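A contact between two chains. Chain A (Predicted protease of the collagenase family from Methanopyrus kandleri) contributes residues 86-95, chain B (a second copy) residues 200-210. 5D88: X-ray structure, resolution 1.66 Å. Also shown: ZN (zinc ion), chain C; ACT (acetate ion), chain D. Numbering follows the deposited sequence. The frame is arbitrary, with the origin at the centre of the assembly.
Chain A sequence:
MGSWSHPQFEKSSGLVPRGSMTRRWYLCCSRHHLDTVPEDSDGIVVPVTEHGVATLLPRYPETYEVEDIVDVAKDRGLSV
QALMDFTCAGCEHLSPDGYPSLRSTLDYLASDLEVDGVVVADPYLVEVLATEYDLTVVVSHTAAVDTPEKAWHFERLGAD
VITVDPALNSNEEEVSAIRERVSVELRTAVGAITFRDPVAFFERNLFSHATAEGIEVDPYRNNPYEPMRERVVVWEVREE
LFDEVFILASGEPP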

# COMPACT_ATOMS: atom_id res chain seq x y z
N PHE A 86 6.30 -2.25 8.93
CA PHE A 86 5.77 -1.05 8.30
C PHE A 86 5.73 -1.17 6.79
O PHE A 86 6.63 -1.74 6.16
CB PHE A 86 6.60 0.19 8.70
CG PHE A 86 8.04 0.14 8.30
CD1 PHE A 86 8.43 0.52 7.03
CD2 PHE A 86 9.01 -0.24 9.22
CE1 PHE A 86 9.74 0.52 6.67
CE2 PHE A 86 10.34 -0.24 8.88
CZ PHE A 86 10.71 0.13 7.60
N THR A 87 4.67 -0.61 6.19
CA THR A 87 4.53 -0.59 4.75
C THR A 87 4.93 0.74 4.14
O THR A 87 4.92 0.88 2.91
CB THR A 87 3.10 -0.96 4.35
OG1 THR A 87 2.15 -0.15 5.06
CG2 THR A 87 2.87 -2.44 4.65
N CYS A 88 5.27 1.72 4.98
CA CYS A 88 5.71 3.04 4.54
C CYS A 88 6.59 3.64 5.62
O CYS A 88 6.26 3.56 6.81
CB CYS A 88 4.52 3.97 4.26
SG CYS A 88 5.03 5.50 3.43
N ALA A 89 7.73 4.20 5.20
CA ALA A 89 8.61 4.96 6.08
C ALA A 89 8.73 6.41 5.63
O ALA A 89 9.69 7.11 5.98
CB ALA A 89 9.98 4.30 6.15
N GLY A 90 7.74 6.89 4.87
CA GLY A 90 7.78 8.26 4.41
C GLY A 90 8.97 8.48 3.52
O GLY A 90 9.30 7.63 2.70
N CYS A 91 9.63 9.62 3.70
CA CYS A 91 10.79 10.02 2.92
C CYS A 91 12.11 9.55 3.53
O CYS A 91 13.17 10.03 3.12
CB CYS A 91 10.81 11.54 2.76
SG CYS A 91 9.62 12.17 1.51
N GLU A 92 12.08 8.63 4.49
CA GLU A 92 13.33 8.26 5.15
C GLU A 92 14.37 7.76 4.14
O GLU A 92 15.55 8.12 4.23
CB GLU A 92 13.07 7.20 6.21
CG GLU A 92 13.40 7.70 7.61
CD GLU A 92 12.78 6.85 8.71
OE1 GLU A 92 12.80 5.61 8.60
OE2 GLU A 92 12.29 7.44 9.70
N HIS A 93 13.95 6.95 3.17
CA HIS A 93 14.89 6.37 2.22
C HIS A 93 15.50 7.42 1.30
O HIS A 93 16.52 7.14 0.65
CB HIS A 93 14.19 5.26 1.40
CG HIS A 93 13.63 4.13 2.22
ND1 HIS A 93 14.11 3.79 3.47
CD2 HIS A 93 12.61 3.26 1.97
CE1 HIS A 93 13.42 2.77 3.95
NE2 HIS A 93 12.52 2.41 3.05
N LEU A 94 14.89 8.61 1.21
CA LEU A 94 15.36 9.63 0.28
C LEU A 94 16.50 10.47 0.83
O LEU A 94 17.19 11.14 0.04
CB LEU A 94 14.21 10.56 -0.10
CG LEU A 94 13.01 9.85 -0.71
CD1 LEU A 94 11.89 10.85 -0.95
CD2 LEU A 94 13.39 9.12 -2.00
N SER A 95 16.71 10.47 2.14
CA SER A 95 17.72 11.33 2.73
C SER A 95 19.03 10.58 2.89
O SER A 95 19.03 9.35 3.02
CB SER A 95 17.26 11.84 4.10
OG SER A 95 16.68 10.79 4.86
ZN ZN C . 3.63 6.99 4.43
C ACT D . 1.94 4.32 -12.40
O ACT D . 1.06 3.44 -12.55
OXT ACT D . 2.17 4.67 -11.22
CH3 ACT D . 2.70 4.89 -13.56
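Chain B 200-210: AFFERNLFSHA

A metal site shared between two subunits can be accompanied by close packing around it, and this contact between two copies of a predicted collagenase-family protease illustrates the point. Chain B contributes a helix, residues 200-210, which continues later in the chain. Chain A meets it with a mostly loop segment with a type II' turn from A:Ala89 to A:Glu92 and a short 3-10 stretch reaching A:Leu94. From A:Cys88 to A:Gly90 the loop runs in the same general sense as the helix: A:Cys88 CA lies 6.2 Å from B:Asn205 CA, and A:Gly90 CA lies 5.7 Å from B:His209 CA.

B:Leu206 covers the most surface. Its CA-to-CB bond points sideways, but with chi1 in t the end of the side chain comes nearer, placing CD1 3.6 Å from both A:Gly90 O and A:Leu94 CG. One helical turn on, B:Ala210 CB continues the apolar patch, 3.8 Å from A:Leu94 CD1.

A:Thr87 packs against the earlier part of the helix. Its CB packs 3.7 Å from B:Phe201 CZ, while its carbonyl oxygen accepts a hydrogen bond from the side-chain amide of B:Asn205, with ND2 2.9 Å from A:Thr87 O. This bond ties the loop backbone to the helix.

B:His209 is the third anchor. Its NE2 binds zinc at 2.0 Å, and A:Cys88 SG binds the same ion at 2.3 Å; two further ligand atoms come from elsewhere in the structure. Within the loop, A:Gly90 N donates a hydrogen bond to A:Cys88 SG over 3.4 Å. A:Gly90 CA also sits over a face of the imidazole, 3.5 Å from B:His209 CD2, in a CH-pi contact. The positive phi of A:Gly90 by itself favours glycine. Coordination, hydrogen bonding and apolar packing thus converge on one short interface.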

# COMPACT_ATOMS: atom_id res chain seq x y z
N ALA B 200 5.51 -2.09 -6.47
CA ALA B 200 4.85 -0.83 -6.81
C ALA B 200 4.20 -0.18 -5.59
O ALA B 200 4.25 1.04 -5.45
CB ALA B 200 3.83 -1.04 -7.92
N PHE B 201 3.52 -0.98 -4.76
CA PHE B 201 2.90 -0.51 -3.51
C PHE B 201 3.86 0.39 -2.72
O PHE B 201 3.52 1.51 -2.32
CB PHE B 201 2.50 -1.82 -2.80
CG PHE B 201 2.13 -1.78 -1.37
CD1 PHE B 201 1.59 -0.69 -0.74
CD2 PHE B 201 2.18 -2.99 -0.67
CE1 PHE B 201 1.22 -0.78 0.63
CE2 PHE B 201 1.82 -3.10 0.63
CZ PHE B 201 1.33 -1.99 1.30
N PHE B 202 5.08 -0.09 -2.52
CA PHE B 202 6.04 0.61 -1.69
C PHE B 202 6.60 1.83 -2.41
O PHE B 202 6.82 2.88 -1.79
CB PHE B 202 7.16 -0.37 -1.31
CG PHE B 202 6.64 -1.59 -0.60
CD1 PHE B 202 6.37 -1.55 0.76
CD2 PHE B 202 6.38 -2.76 -1.30
CE1 PHE B 202 5.87 -2.65 1.41
CE2 PHE B 202 5.85 -3.88 -0.66
CZ PHE B 202 5.60 -3.82 0.70
N GLU B 203 6.83 1.71 -3.72
CA GLU B 203 7.39 2.81 -4.48
C GLU B 203 6.39 3.95 -4.61
O GLU B 203 6.77 5.12 -4.52
CB GLU B 203 7.86 2.32 -5.84
CG GLU B 203 8.62 3.37 -6.63
CD GLU B 203 9.20 2.82 -7.91
OE1 GLU B 203 8.66 1.85 -8.45
OE2 GLU B 203 10.21 3.39 -8.37
N ARG B 204 5.11 3.63 -4.78
CA ARG B 204 4.09 4.67 -4.83
C ARG B 204 3.89 5.33 -3.48
O ARG B 204 3.63 6.54 -3.42
CB ARG B 204 2.78 4.08 -5.33
CG ARG B 204 2.83 3.66 -6.76
CD ARG B 204 1.46 3.28 -7.12
NE ARG B 204 1.30 2.97 -8.52
CZ ARG B 204 0.56 1.95 -8.95
NH1 ARG B 204 -0.06 1.14 -8.09
NH2 ARG B 204 0.44 1.76 -10.24
N ASN B 205 4.04 4.59 -2.38
CA ASN B 205 4.05 5.22 -1.06
C ASN B 205 5.18 6.23 -0.97
O ASN B 205 5.00 7.34 -0.45
CB ASN B 205 4.21 4.16 0.04
CG ASN B 205 2.92 3.40 0.37
OD1 ASN B 205 1.80 3.79 -0.00
ND2 ASN B 205 3.08 2.32 1.14
N LEU B 206 6.37 5.85 -1.46
CA LEU B 206 7.52 6.75 -1.43
C LEU B 206 7.24 8.02 -2.22
O LEU B 206 7.48 9.13 -1.73
CB LEU B 206 8.75 6.04 -1.99
CG LEU B 206 10.04 6.88 -2.04
CD1 LEU B 206 10.54 7.22 -0.64
CD2 LEU B 206 11.11 6.12 -2.86
N PHE B 207 6.77 7.90 -3.46
CA PHE B 207 6.52 9.11 -4.24
C PHE B 207 5.38 9.95 -3.65
O PHE B 207 5.38 11.17 -3.79
CB PHE B 207 6.24 8.76 -5.70
CG PHE B 207 7.45 8.62 -6.53
CD1 PHE B 207 8.27 7.52 -6.39
CD2 PHE B 207 7.80 9.61 -7.44
CE1 PHE B 207 9.41 7.37 -7.17
CE2 PHE B 207 8.95 9.48 -8.24
CZ PHE B 207 9.76 8.36 -8.10
N SER B 208 4.40 9.31 -3.00
CA SER B 208 3.32 10.04 -2.36
C SER B 208 3.87 11.05 -1.38
O SER B 208 3.33 12.16 -1.24
CB SER B 208 2.38 9.08 -1.59
OG SER B 208 1.66 8.20 -2.46
N HIS B 209 4.91 10.66 -0.65
CA HIS B 209 5.55 11.54 0.33
C HIS B 209 6.50 12.52 -0.34
O HIS B 209 6.53 13.70 0.01
CB HIS B 209 6.32 10.69 1.34
CG HIS B 209 5.47 10.08 2.39
ND1 HIS B 209 5.12 10.74 3.55
CD2 HIS B 209 4.93 8.84 2.49
CE1 HIS B 209 4.38 9.94 4.30
NE2 HIS B 209 4.26 8.78 3.68
N ALA B 210 7.27 12.05 -1.32
CA ALA B 210 8.24 12.92 -1.96
C ALA B 210 7.56 14.14 -2.56
O ALA B 210 7.99 15.28 -2.34
CB ALA B 210 9.00 12.13 -3.02